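Local coordinates for protein tryptophan halogenase (Shewanella frigidimarina, PDB 2PYX) that probably binds FAD and acts as a flavin-dependent monooxygenase of the tryptophan halogenase family, at residues S65-L70 with Y168-N173; I73-N78 with A160-Q165; D79-C84 with D516-Y521; G151-S156 with P509-L514. One frame throughout, in Å; residues are numbered along the deposited sequence. Where two conformers were deposited one is given.

Interaction 1 of 4, residues S65-L70 with Y168-N173; sequences SMRSTL and YGYHLN
The carbonyl oxygen of Tyr168 lies in the guanidinium plane of Arg67, at its edge, 3.1 Å from Arg67 NE; an N-H...O angle of 135° makes this hydrogen bond weak. The contact is a helix packed on a sheet: the axes of helix segment 65-70 and strand 169-172 run 82° apart. A bend at chi3 (-65°) places Arg67 NE beside that oxygen, while NH1 is bonded to Tyr162 O. Before the bend, Arg67 CD sits over one face of the Tyr168 ring, 3.6 Å from its centroid and displaced toward the rim, a CH-pi contact. The Tyr168 hydroxyl is hydrogen-bonded to both Glu77 OE2 and Lys155 NZ. An alanine at Tyr168 would probably leave Arg67 CD without its aromatic face and deprive Glu77 OE2 and Lys155 NZ of a hydroxyl partner. The CB of Tyr170 is directed at the helix, and its hydroxyl also meets Glu77 OE2; its side chain lies about 5 Å from that of Lys89, the predicted active-site residue. Met66, deposited as selenomethionine, reaches this ring at its edge, with CG 4.0 Å from Tyr170 CD2. Leu70 meets the same tyrosine tip to tip, CD1 standing 3.8 Å from Tyr170 CE2.

Interaction 2 of 4, residues I73-N78 with A160-Q165; sequences IGIDEN and AQYHFQ
Tyr162 OH donates to the carbonyl oxygen of Ile75 over 2.6 Å, standing well above the carbonyl plane. Tyr162 N reaches Glu77 OE1 at 2.8 Å with an N-H...O angle of 161°, so one tyrosine is held at both its backbone and its hydroxyl. Gln161 supplies a second two-ended grip at the start of helix 77-83. Its OE1 accepts from Glu77 N at 2.9 Å, and its NE2 donates to Asp76 OD2 at 3.0 Å, arriving from above the carboxylate plane. Asp76 is the N-cap, its OD1 taking a weak capping bond from Asn78 N. Outside these bonds the Glu77 chain runs antiparallel to the tyrosine side chain across its ring, with Glu77 CB 3.8 Å from the Tyr162 centroid, over the face. Its chi1 (-165°) puts CG anti to the backbone N, near Tyr162 CE1, and the extended chain carries the carboxylate on toward Tyr162 N. Glu77 OE1 also forms a salt bridge with Lys155. The type II turn from Ala160 to His163 thus docks on the link between helices 65-73 and 77-83, where Gly74 closes the first helix in a Schellman motif, with strand 169-172 reached through hydrogen-bonded Glu77 OE2.

Interaction 3 of 4, residues D79-C84 with D516-Y521; sequences DFIRQC and DKVAQY
Arg82 grips the carbonyl oxygen of Val518 side-on with two nitrogens. NH2 lies 2.8 Å from Val518 O, nearly in line with the carbonyl bond (C=O...N angle 170°), whereas NE, 3.1 Å from the same oxygen of Val518, approaches more obliquely. Both bonds fall close to the guanidinium plane, so the two N-H groups converge on one acceptor and hold the flat group in its rotation. The arginine chain is extended from CG to NE and reaches across to helix 511-520. At the edge of the guanidinium, Tyr521 C comes within 3.5 Å of Arg82 NH2. Ala519 O stands 3.6 Å from Arg82 NE without forming a hydrogen bond. An apolar touch accompanies this polar clasp: Ile81 CG2 packs against Val518 CG1 at 4.0 Å, the two side chains crossing at about a right angle. CG1 of Val518 is anti to its backbone N (chi1 170°), which sets that methyl against the isoleucine. Behind these residues, the axes of helix segments 79-83 and 516-520 cross at a signed angle of -109°. On helix 77-83, Phe80 meets Tyr170 and Phe177 edge-to-face, while Val518 also touches Phe523. Val518 O lies in the last turn of helix 511-520, at the negative end of the helix dipole, so the arginine's positive charge is probably favourably placed, and the two-bond grip ties the C-terminal helix to helix 77-83.

Interaction 4 of 4, residues G151-S156 with P509-L514; sequences GLAPKS and PTNREL
A single beta bridge pairs Leu152 with Thr510 just where helix 511-520 begins, and Thr510 and Glu513 form a capping box there: Glu513 N donates to Thr510 OG1, and Thr510 N to Glu513 OE2. Across the contact the firm bond is Ala153 N to Pro509 O, 2.8 Å long with an N-H...O angle of 164°. The second, Asn511 N to Gly151 O at 3.3 Å, is weak. Gly151 itself has positive phi and ends the preceding helix in a Schellman motif. Between the two bonds, Leu152 CA makes a CA-H...O contact with Pro509 O at 3.4 Å. With CG anti to the carbonyl carbon (chi1 -65°), the Asn511 amide is turned to the loop, OD1 3.4 Å from Ala153 CA, while ND2 is hydrogen-bonded to Ile270 O and Ser272 OG. An alanine at Asn511 would probably leave Ile270 O and Ser272 OG without that amide donor and open a gap beside Ala153. On the apolar side, Ala153 CB meets Leu514 CD2 at 3.5 Å and the Pro509 ring at CG. NZ of Lys155 leaves to hydrogen-bond Ala160 O and other partners, but Lys155 O stays at this contact, 3.5 Å from Pro509 CD and 3.4 Å from Leu514 CD2. Lys155 O has no hydrogen-bond partner in the model, so burying it against carbon is likely to carry a polar cost, set against the Ala153 bond and the hydrophobic packing around it.

How the interactions relate
Following the chain from the N terminus, interaction 1 joins helix 65-73 to strand 169-172 and closes a loop of about a hundred residues. Interaction 2 is nested inside it, tying the start of helix 77-83 to the loop before that strand. Interactions 3 and 4 reach much further, to helix 511-520 near the C terminus. Interaction 4 lies within the loop closed by interaction 3, and each of these two crosses both interaction 1 and interaction 2, their segments alternating along the sequence. Lys155 of interaction 4 contacts residues of interactions 1 and 2, while interactions 2 and 3 share helix 77-83. Interactions 3 and 4 fasten helix 511-520 to helix 77-83 and to the loop after helix 144-149.

Interaction 1 of 4, residues S65-L70 with Y168-N173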
loop_
_atom_site.group_PDB
_atom_site.type_symbol
_atom_site.label_atom_id
_atom_site.label_comp_id
_atom_site.label_asym_id
_atom_site.label_seq_id
_atom_site.Cartn_x
_atom_site.Cartn_y
_atom_site.Cartn_z
ATOM N N SER A 65 1.211 8.574 -1.101
ATOM C CA SER A 65 2.360 8.644 -1.995
ATOM C C SER A 65 1.960 8.597 -3.471
ATOM O O SER A 65 2.639 9.196 -4.326
ATOM C CB SER A 65 3.305 7.495 -1.677
ATOM O OG SER A 65 2.599 6.262 -1.655
HETATM N N MSE A 66 0.833 7.947 -3.776
HETATM C CA MSE A 66 0.432 7.761 -5.157
HETATM C C MSE A 66 0.114 9.096 -5.812
HETATM O O MSE A 66 0.302 9.254 -7.015
HETATM C CB MSE A 66 -0.758 6.832 -5.255
HETATM C CG MSE A 66 -1.089 6.413 -6.678
HETATM SE SE MSE A 66 0.362 5.566 -7.689
HETATM C CE MSE A 66 0.316 3.852 -6.820
ATOM N N ARG A 67 -0.340 10.066 -5.024
ATOM C CA ARG A 67 -0.533 11.416 -5.590
ATOM C C ARG A 67 0.771 11.961 -6.170
ATOM O O ARG A 67 0.794 12.524 -7.292
ATOM C CB ARG A 67 -1.099 12.383 -4.541
ATOM C CG ARG A 67 -2.475 12.045 -3.995
ATOM C CD ARG A 67 -2.994 13.085 -2.977
ATOM N NE ARG A 67 -2.158 13.096 -1.790
ATOM C CZ ARG A 67 -1.132 13.913 -1.577
ATOM N NH1 ARG A 67 -0.851 14.872 -2.434
ATOM N NH2 ARG A 67 -0.406 13.779 -0.479
ATOM N N SER A 68 1.859 11.750 -5.424
ATOM C CA SER A 68 3.181 12.197 -5.857
ATOM C C SER A 68 3.693 11.396 -7.044
ATOM O O SER A 68 4.209 11.965 -7.979
ATOM C CB SER A 68 4.184 12.163 -4.709
ATOM O OG SER A 68 5.469 12.504 -5.180
ATOM N N THR A 69 3.532 10.074 -6.990
ATOM C CA THR A 69 3.938 9.236 -8.117
ATOM C C THR A 69 3.244 9.661 -9.405
ATOM O O THR A 69 3.882 9.804 -10.455
ATOM C CB THR A 69 3.637 7.783 -7.768
ATOM O OG1 THR A 69 4.456 7.408 -6.685
ATOM C CG2 THR A 69 3.913 6.848 -8.897
ATOM N N LEU A 70 1.930 9.838 -9.337
ATOM C CA LEU A 70 1.166 10.244 -10.534
ATOM C C LEU A 70 1.643 11.606 -11.052
ATOM O O LEU A 70 1.855 11.823 -12.241
ATOM C CB LEU A 70 -0.323 10.314 -10.189
ATOM C CG LEU A 70 -1.028 8.970 -10.010
ATOM C CD1 LEU A 70 -2.413 9.207 -9.413
ATOM C CD2 LEU A 70 -1.107 8.171 -11.302
ATOM N N TYR A 168 -4.963 11.977 1.261
ATOM C CA TYR A 168 -5.671 10.893 0.625
ATOM C C TYR A 168 -4.797 10.142 -0.346
ATOM O O TYR A 168 -3.834 10.678 -0.880
ATOM C CB TYR A 168 -6.928 11.386 -0.099
ATOM C CG TYR A 168 -6.712 12.224 -1.336
ATOM C CD1 TYR A 168 -6.565 13.617 -1.248
ATOM C CD2 TYR A 168 -6.693 11.660 -2.602
ATOM C CE1 TYR A 168 -6.377 14.384 -2.367
ATOM C CE2 TYR A 168 -6.509 12.422 -3.725
ATOM C CZ TYR A 168 -6.330 13.789 -3.617
ATOM O OH TYR A 168 -6.159 14.553 -4.764
ATOM N N GLY A 169 -5.135 8.859 -0.497
ATOM C CA GLY A 169 -4.731 8.047 -1.646
ATOM C C GLY A 169 -5.983 7.637 -2.413
ATOM O O GLY A 169 -7.006 8.326 -2.388
ATOM N N TYR A 170 -5.914 6.484 -3.063
ATOM C CA TYR A 170 -6.981 6.037 -3.939
ATOM C C TYR A 170 -7.391 4.576 -3.742
ATOM O O TYR A 170 -6.621 3.749 -3.269
ATOM C CB TYR A 170 -6.588 6.212 -5.409
ATOM C CG TYR A 170 -6.101 7.611 -5.764
ATOM C CD1 TYR A 170 -7.004 8.620 -6.083
ATOM C CD2 TYR A 170 -4.743 7.884 -5.809
ATOM C CE1 TYR A 170 -6.556 9.888 -6.432
ATOM C CE2 TYR A 170 -4.278 9.142 -6.127
ATOM C CZ TYR A 170 -5.195 10.138 -6.445
ATOM O OH TYR A 170 -4.728 11.386 -6.795
ATOM N N HIS A 171 -8.622 4.293 -4.156
ATOM C CA HIS A 171 -9.033 2.956 -4.579
ATOM C C HIS A 171 -9.086 2.995 -6.106
ATOM O O HIS A 171 -9.599 3.970 -6.671
ATOM C CB HIS A 171 -10.420 2.626 -4.040
ATOM C CG HIS A 171 -10.502 2.571 -2.550
ATOM N ND1 HIS A 171 -11.477 3.233 -1.831
ATOM C CD2 HIS A 171 -9.755 1.897 -1.642
ATOM C CE1 HIS A 171 -11.305 2.985 -0.543
ATOM N NE2 HIS A 171 -10.267 2.178 -0.402
ATOM N N LEU A 172 -8.581 1.951 -6.758
ATOM C CA LEU A 172 -8.473 1.961 -8.220
ATOM C C LEU A 172 -8.618 0.564 -8.806
ATOM O O LEU A 172 -8.493 -0.424 -8.093
ATOM C CB LEU A 172 -7.135 2.601 -8.657
ATOM C CG LEU A 172 -5.822 1.974 -8.134
ATOM C CD1 LEU A 172 -5.363 0.709 -8.893
ATOM C CD2 LEU A 172 -4.662 2.978 -8.148
ATOM N N ASN A 173 -8.882 0.520 -10.107
ATOM C CA ASN A 173 -8.822 -0.728 -10.891
ATOM C C ASN A 173 -7.389 -0.843 -11.436
ATOM O O ASN A 173 -6.966 -0.018 -12.262
ATOM C CB ASN A 173 -9.845 -0.626 -12.024
ATOM C CG ASN A 173 -9.835 -1.823 -12.970
ATOM O OD1 ASN A 173 -8.782 -2.328 -13.377
ATOM N ND2 ASN A 173 -11.045 -2.225 -13.404
#

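Interaction 2 of 4, residues I73-N78 with A160-Q165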
loop_
_atom_site.group_PDB
_atom_site.type_symbol
_atom_site.label_atom_id
_atom_site.label_comp_id
_atom_site.label_asym_id
_atom_site.label_seq_id
_atom_site.Cartn_x
_atom_site.Cartn_y
_atom_site.Cartn_z
ATOM N N ILE A 73 5.112 11.284 -12.689
ATOM C CA ILE A 73 5.003 10.631 -14.007
ATOM C C ILE A 73 4.398 11.558 -15.041
ATOM O O ILE A 73 4.728 11.459 -16.227
ATOM C CB ILE A 73 4.194 9.332 -13.895
ATOM C CG1 ILE A 73 4.974 8.324 -13.038
ATOM C CG2 ILE A 73 3.858 8.727 -15.245
ATOM C CD1 ILE A 73 4.300 7.003 -12.789
ATOM N N GLY A 74 3.527 12.458 -14.591
ATOM C CA GLY A 74 2.917 13.454 -15.440
ATOM C C GLY A 74 1.482 13.174 -15.816
ATOM O O GLY A 74 0.995 13.668 -16.849
ATOM N N ILE A 75 0.795 12.381 -14.998
ATOM C CA ILE A 75 -0.608 12.026 -15.200
ATOM C C ILE A 75 -1.505 13.095 -14.573
ATOM O O ILE A 75 -1.264 13.578 -13.449
ATOM C CB ILE A 75 -0.936 10.630 -14.575
ATOM C CG1 ILE A 75 -0.022 9.537 -15.140
ATOM C CG2 ILE A 75 -2.403 10.274 -14.798
ATOM C CD1 ILE A 75 -0.013 9.404 -16.577
ATOM N N ASP A 76 -2.516 13.497 -15.342
ATOM C CA ASP A 76 -3.533 14.437 -14.894
ATOM C C ASP A 76 -4.512 13.692 -13.963
ATOM O O ASP A 76 -4.951 12.589 -14.272
ATOM C CB ASP A 76 -4.222 15.000 -16.142
ATOM C CG ASP A 76 -5.381 15.917 -15.829
ATOM O OD1 ASP A 76 -6.444 15.427 -15.371
ATOM O OD2 ASP A 76 -5.244 17.134 -16.097
ATOM N N GLU A 77 -4.852 14.297 -12.823
ATOM C CA GLU A 77 -5.669 13.611 -11.836
ATOM C C GLU A 77 -7.041 13.296 -12.374
ATOM O O GLU A 77 -7.631 12.256 -12.059
ATOM C CB GLU A 77 -5.809 14.395 -10.527
ATOM C CG GLU A 77 -6.344 13.470 -9.416
ATOM C CD GLU A 77 -6.462 14.120 -8.040
ATOM O OE1 GLU A 77 -6.583 15.361 -7.937
ATOM O OE2 GLU A 77 -6.419 13.392 -7.008
ATOM N N ASN A 78 -7.606 14.219 -13.157
ATOM C CA ASN A 78 -8.932 13.940 -13.720
ATOM C C ASN A 78 -8.885 12.739 -14.668
ATOM O O ASN A 78 -9.751 11.857 -14.611
ATOM C CB ASN A 78 -9.512 15.175 -14.417
ATOM C CG ASN A 78 -9.617 16.364 -13.484
ATOM O OD1 ASN A 78 -10.064 16.232 -12.341
ATOM N ND2 ASN A 78 -9.227 17.549 -13.978
ATOM N N ALA A 160 -7.225 22.052 -6.195
ATOM C CA ALA A 160 -6.324 21.722 -7.298
ATOM C C ALA A 160 -6.037 20.229 -7.367
ATOM O O ALA A 160 -6.107 19.531 -6.339
ATOM C CB ALA A 160 -5.023 22.484 -7.140
ATOM N N GLN A 161 -5.709 19.757 -8.567
ATOM C CA GLN A 161 -5.264 18.364 -8.739
ATOM C C GLN A 161 -4.186 18.031 -7.735
ATOM O O GLN A 161 -3.205 18.778 -7.576
ATOM C CB GLN A 161 -4.721 18.150 -10.139
ATOM C CG GLN A 161 -5.786 18.193 -11.175
ATOM C CD GLN A 161 -5.273 17.924 -12.568
ATOM O OE1 GLN A 161 -4.359 17.124 -12.773
ATOM N NE2 GLN A 161 -5.889 18.598 -13.555
ATOM N N TYR A 162 -4.390 16.901 -7.065
ATOM C CA TYR A 162 -3.420 16.287 -6.141
ATOM C C TYR A 162 -3.277 17.047 -4.804
ATOM O O TYR A 162 -2.572 16.604 -3.900
ATOM C CB TYR A 162 -2.076 16.025 -6.814
ATOM C CG TYR A 162 -2.178 15.123 -8.012
ATOM C CD1 TYR A 162 -2.688 13.841 -7.907
ATOM C CD2 TYR A 162 -1.759 15.553 -9.285
ATOM C CE1 TYR A 162 -2.751 13.002 -9.000
ATOM C CE2 TYR A 162 -1.850 14.735 -10.386
ATOM C CZ TYR A 162 -2.368 13.455 -10.246
ATOM O OH TYR A 162 -2.476 12.606 -11.309
ATOM N N HIS A 163 -3.925 18.198 -4.683
ATOM C CA HIS A 163 -4.012 18.898 -3.410
ATOM C C HIS A 163 -5.180 18.405 -2.599
ATOM O O HIS A 163 -6.046 17.689 -3.111
ATOM C CB HIS A 163 -4.077 20.418 -3.615
ATOM C CG HIS A 163 -2.784 20.994 -4.075
ATOM N ND1 HIS A 163 -2.008 21.793 -3.265
ATOM C CD2 HIS A 163 -2.091 20.834 -5.227
ATOM C CE1 HIS A 163 -0.908 22.130 -3.916
ATOM N NE2 HIS A 163 -0.929 21.556 -5.105
ATOM N N PHE A 164 -5.217 18.795 -1.338
ATOM C CA PHE A 164 -6.166 18.212 -0.430
ATOM C C PHE A 164 -6.502 19.096 0.737
ATOM O O PHE A 164 -5.718 19.977 1.092
ATOM C CB PHE A 164 -5.655 16.832 0.061
ATOM C CG PHE A 164 -4.340 16.863 0.777
ATOM C CD1 PHE A 164 -4.275 17.188 2.127
ATOM C CD2 PHE A 164 -3.157 16.569 0.116
ATOM C CE1 PHE A 164 -3.060 17.211 2.805
ATOM C CE2 PHE A 164 -1.937 16.600 0.800
ATOM C CZ PHE A 164 -1.896 16.905 2.138
ATOM N N GLN A 165 -7.674 18.825 1.315
ATOM C CA GLN A 165 -8.037 19.322 2.626
ATOM C C GLN A 165 -7.620 18.343 3.712
ATOM O O GLN A 165 -7.120 18.741 4.752
ATOM C CB GLN A 165 -9.510 19.688 2.636
ATOM C CG GLN A 165 -9.713 20.962 1.794
ATOM C CD GLN A 165 -11.146 21.228 1.442
ATOM O OE1 GLN A 165 -11.838 21.981 2.126
ATOM N NE2 GLN A 165 -11.611 20.615 0.378
#

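Interaction 3 of 4, residues D79-C84 with D516-Y521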
loop_
_atom_site.group_PDB
_atom_site.type_symbol
_atom_site.label_atom_id
_atom_site.label_comp_id
_atom_site.label_asym_id
_atom_site.label_seq_id
_atom_site.Cartn_x
_atom_site.Cartn_y
_atom_site.Cartn_z
ATOM N N ASP A 79 -7.878 12.713 -15.534
ATOM C CA ASP A 79 -7.675 11.598 -16.453
ATOM C C ASP A 79 -7.541 10.280 -15.671
ATOM O O ASP A 79 -8.146 9.284 -16.004
ATOM C CB ASP A 79 -6.394 11.807 -17.283
ATOM C CG ASP A 79 -6.515 12.903 -18.326
ATOM O OD1 ASP A 79 -7.626 13.388 -18.619
ATOM O OD2 ASP A 79 -5.464 13.264 -18.891
ATOM N N PHE A 80 -6.711 10.285 -14.628
ATOM C CA PHE A 80 -6.535 9.102 -13.787
ATOM C C PHE A 80 -7.856 8.605 -13.194
ATOM O O PHE A 80 -8.217 7.421 -13.282
ATOM C CB PHE A 80 -5.509 9.411 -12.670
ATOM C CG PHE A 80 -5.439 8.347 -11.608
ATOM C CD1 PHE A 80 -4.792 7.140 -11.850
ATOM C CD2 PHE A 80 -6.035 8.536 -10.363
ATOM C CE1 PHE A 80 -4.768 6.145 -10.888
ATOM C CE2 PHE A 80 -6.005 7.550 -9.410
ATOM C CZ PHE A 80 -5.367 6.351 -9.655
ATOM N N ILE A 81 -8.574 9.510 -12.536
ATOM C CA ILE A 81 -9.821 9.149 -11.865
ATOM C C ILE A 81 -10.836 8.595 -12.863
ATOM O O ILE A 81 -11.488 7.575 -12.614
ATOM C CB ILE A 81 -10.399 10.362 -11.066
ATOM C CG1 ILE A 81 -9.505 10.647 -9.868
ATOM C CG2 ILE A 81 -11.840 10.108 -10.609
ATOM C CD1 ILE A 81 -9.861 11.921 -9.104
ATOM N N ARG A 82 -10.935 9.265 -14.010
ATOM C CA ARG A 82 -11.911 8.891 -15.008
ATOM C C ARG A 82 -11.561 7.551 -15.627
ATOM O O ARG A 82 -12.433 6.715 -15.802
ATOM C CB ARG A 82 -11.994 9.981 -16.074
ATOM C CG ARG A 82 -12.637 11.323 -15.552
ATOM C CD ARG A 82 -12.393 12.502 -16.488
ATOM N NE ARG A 82 -12.932 13.784 -15.994
ATOM C CZ ARG A 82 -12.559 14.982 -16.458
ATOM N NH1 ARG A 82 -11.642 15.074 -17.416
ATOM N NH2 ARG A 82 -13.089 16.100 -15.978
ATOM N N GLN A 83 -10.293 7.336 -15.940
ATOM C CA GLN A 83 -9.874 6.153 -16.706
ATOM C C GLN A 83 -9.626 4.893 -15.866
ATOM O O GLN A 83 -9.626 3.772 -16.388
ATOM C CB GLN A 83 -8.663 6.509 -17.564
ATOM C CG GLN A 83 -9.040 7.528 -18.639
ATOM C CD GLN A 83 -7.839 8.096 -19.371
ATOM O OE1 GLN A 83 -6.864 7.392 -19.622
ATOM N NE2 GLN A 83 -7.904 9.384 -19.710
ATOM N N CYS A 84 -9.398 5.067 -14.562
ATOM C CA CYS A 84 -9.005 3.946 -13.711
ATOM C C CYS A 84 -10.080 3.534 -12.709
ATOM O O CYS A 84 -9.786 2.795 -11.754
ATOM C CB CYS A 84 -7.693 4.286 -12.986
ATOM S SG CYS A 84 -6.389 4.669 -14.168
ATOM N N ASP A 516 -19.021 12.777 -9.198
ATOM C CA ASP A 516 -19.909 13.202 -10.292
ATOM C C ASP A 516 -19.404 14.486 -10.960
ATOM O O ASP A 516 -19.426 14.612 -12.195
ATOM C CB ASP A 516 -21.325 13.430 -9.782
ATOM C CG ASP A 516 -22.069 12.150 -9.492
ATOM O OD1 ASP A 516 -21.665 11.046 -9.937
ATOM O OD2 ASP A 516 -23.097 12.263 -8.796
ATOM N N LYS A 517 -18.971 15.452 -10.162
ATOM C CA LYS A 517 -18.433 16.711 -10.706
ATOM C C LYS A 517 -17.031 16.560 -11.287
ATOM O O LYS A 517 -16.654 17.273 -12.206
ATOM C CB LYS A 517 -18.493 17.838 -9.669
ATOM C CG LYS A 517 -19.932 18.267 -9.319
ATOM C CD LYS A 517 -20.585 19.009 -10.486
ATOM C CE LYS A 517 -22.019 19.500 -10.163
ATOM N NZ LYS A 517 -22.940 18.360 -9.958
ATOM N N VAL A 518 -16.237 15.646 -10.748
ATOM C CA VAL A 518 -14.937 15.370 -11.352
ATOM C C VAL A 518 -15.132 14.803 -12.747
ATOM O O VAL A 518 -14.390 15.143 -13.649
ATOM C CB VAL A 518 -14.108 14.382 -10.498
ATOM C CG1 VAL A 518 -12.872 13.913 -11.263
ATOM C CG2 VAL A 518 -13.716 15.035 -9.192
ATOM N N ALA A 519 -16.137 13.949 -12.913
ATOM C CA ALA A 519 -16.442 13.354 -14.220
ATOM C C ALA A 519 -16.846 14.439 -15.223
ATOM O O ALA A 519 -16.403 14.446 -16.379
ATOM C CB ALA A 519 -17.516 12.296 -14.085
ATOM N N GLN A 520 -17.655 15.385 -14.759
ATOM C CA GLN A 520 -18.281 16.383 -15.643
ATOM C C GLN A 520 -17.402 17.615 -15.901
ATOM O O GLN A 520 -17.360 18.158 -17.033
ATOM C CB GLN A 520 -19.618 16.797 -15.024
ATOM C CG GLN A 520 -20.361 17.903 -15.763
ATOM C CD GLN A 520 -21.778 18.126 -15.231
ATOM O OE1 GLN A 520 -22.170 17.601 -14.172
ATOM N NE2 GLN A 520 -22.557 18.917 -15.973
ATOM N N TYR A 521 -16.695 18.075 -14.866
ATOM C CA TYR A 521 -15.899 19.291 -14.954
ATOM C C TYR A 521 -14.414 19.087 -14.646
ATOM O O TYR A 521 -13.554 19.689 -15.292
ATOM C CB TYR A 521 -16.455 20.338 -13.991
ATOM C CG TYR A 521 -17.871 20.771 -14.277
ATOM C CD1 TYR A 521 -18.150 21.652 -15.321
ATOM C CD2 TYR A 521 -18.927 20.328 -13.486
ATOM C CE1 TYR A 521 -19.455 22.070 -15.576
ATOM C CE2 TYR A 521 -20.231 20.737 -13.737
ATOM C CZ TYR A 521 -20.485 21.607 -14.781
ATOM O OH TYR A 521 -21.779 22.024 -15.032
#

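Interaction 4 of 4, residues G151-S156 with P509-L514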
loop_
_atom_site.group_PDB
_atom_site.type_symbol
_atom_site.label_atom_id
_atom_site.label_comp_id
_atom_site.label_asym_id
_atom_site.label_seq_id
_atom_site.Cartn_x
_atom_site.Cartn_y
_atom_site.Cartn_z
ATOM N N GLY A 151 -19.072 9.964 5.361
ATOM C CA GLY A 151 -18.932 9.658 3.953
ATOM C C GLY A 151 -18.397 10.793 3.111
ATOM O O GLY A 151 -18.642 10.836 1.890
ATOM N N LEU A 152 -17.624 11.671 3.727
ATOM C CA LEU A 152 -17.147 12.832 3.013
ATOM C C LEU A 152 -15.783 12.650 2.333
ATOM O O LEU A 152 -14.959 11.819 2.763
ATOM C CB LEU A 152 -17.115 14.038 3.927
ATOM C CG LEU A 152 -18.420 14.374 4.688
ATOM C CD1 LEU A 152 -18.206 15.546 5.612
ATOM C CD2 LEU A 152 -19.526 14.673 3.675
ATOM N N ALA A 153 -15.562 13.454 1.305
ATOM C CA ALA A 153 -14.360 13.390 0.501
ATOM C C ALA A 153 -13.180 14.109 1.201
ATOM O O ALA A 153 -13.365 14.757 2.227
ATOM C CB ALA A 153 -14.623 13.994 -0.833
ATOM N N PRO A 154 -11.951 13.953 0.671
ATOM C CA PRO A 154 -10.785 14.658 1.234
ATOM C C PRO A 154 -10.507 16.050 0.659
ATOM O O PRO A 154 -9.535 16.697 1.041
ATOM C CB PRO A 154 -9.612 13.751 0.812
ATOM C CG PRO A 154 -10.075 13.151 -0.455
ATOM C CD PRO A 154 -11.550 13.016 -0.393
ATOM N N LYS A 155 -11.348 16.470 -0.282
ATOM C CA LYS A 155 -11.137 17.734 -0.984
ATOM C C LYS A 155 -12.453 18.166 -1.625
ATOM O O LYS A 155 -13.404 17.427 -1.623
ATOM C CB LYS A 155 -10.019 17.584 -2.044
ATOM C CG LYS A 155 -10.366 16.607 -3.179
ATOM C CD LYS A 155 -9.163 16.252 -4.031
ATOM C CE LYS A 155 -8.588 17.434 -4.793
ATOM N NZ LYS A 155 -7.366 17.067 -5.627
ATOM N N SER A 156 -12.463 19.385 -2.166
ATOM C CA SER A 156 -13.625 19.963 -2.835
ATOM C C SER A 156 -13.361 20.027 -4.329
ATOM O O SER A 156 -12.216 19.885 -4.760
ATOM C CB SER A 156 -13.848 21.383 -2.314
ATOM O OG SER A 156 -12.729 22.205 -2.616
ATOM N N PRO A 509 -17.874 17.684 0.259
ATOM C CA PRO A 509 -18.867 16.883 -0.421
ATOM C C PRO A 509 -18.769 15.414 -0.035
ATOM O O PRO A 509 -17.707 14.963 0.450
ATOM C CB PRO A 509 -18.463 17.020 -1.876
ATOM C CG PRO A 509 -16.958 17.179 -1.839
ATOM C CD PRO A 509 -16.702 17.971 -0.601
ATOM N N THR A 510 -19.824 14.667 -0.293
ATOM C CA THR A 510 -19.721 13.213 -0.263
ATOM C C THR A 510 -18.861 12.741 -1.436
ATOM O O THR A 510 -18.646 13.445 -2.426
ATOM C CB THR A 510 -21.067 12.522 -0.367
ATOM O OG1 THR A 510 -21.642 12.789 -1.651
ATOM C CG2 THR A 510 -21.995 12.953 0.736
ATOM N N ASN A 511 -18.363 11.511 -1.337
ATOM C CA ASN A 511 -17.540 11.000 -2.395
ATOM C C ASN A 511 -18.252 10.968 -3.723
ATOM O O ASN A 511 -17.688 11.415 -4.699
ATOM C CB ASN A 511 -17.034 9.613 -2.045
ATOM C CG ASN A 511 -16.111 9.641 -0.852
ATOM O OD1 ASN A 511 -15.084 10.324 -0.879
ATOM N ND2 ASN A 511 -16.471 8.916 0.191
ATOM N N ARG A 512 -19.481 10.454 -3.759
ATOM C CA ARG A 512 -20.198 10.359 -5.029
ATOM C C ARG A 512 -20.515 11.753 -5.589
ATOM O O ARG A 512 -20.330 11.981 -6.780
ATOM C CB ARG A 512 -21.471 9.504 -4.945
ATOM C CG ARG A 512 -21.937 9.137 -6.362
ATOM C CD ARG A 512 -22.993 8.074 -6.401
ATOM N NE ARG A 512 -22.579 6.737 -5.976
ATOM C CZ ARG A 512 -21.909 5.855 -6.717
ATOM N NH1 ARG A 512 -21.419 6.169 -7.909
ATOM N NH2 ARG A 512 -21.659 4.654 -6.217
ATOM N N GLU A 513 -20.964 12.678 -4.753
ATOM C CA GLU A 513 -21.266 14.016 -5.284
ATOM C C GLU A 513 -20.016 14.680 -5.890
ATOM O O GLU A 513 -20.101 15.314 -6.945
ATOM C CB GLU A 513 -22.046 14.876 -4.273
ATOM C CG GLU A 513 -21.350 15.935 -3.499
ATOM C CD GLU A 513 -22.247 16.510 -2.406
ATOM O OE1 GLU A 513 -23.312 17.116 -2.729
ATOM O OE2 GLU A 513 -21.892 16.379 -1.217
ATOM N N LEU A 514 -18.846 14.450 -5.277
ATOM C CA LEU A 514 -17.590 14.981 -5.786
ATOM C C LEU A 514 -17.189 14.290 -7.093
ATOM O O LEU A 514 -16.874 14.957 -8.080
ATOM C CB LEU A 514 -16.477 14.869 -4.722
ATOM C CG LEU A 514 -15.102 15.312 -5.183
ATOM C CD1 LEU A 514 -15.154 16.766 -5.737
ATOM C CD2 LEU A 514 -14.040 15.186 -4.080
#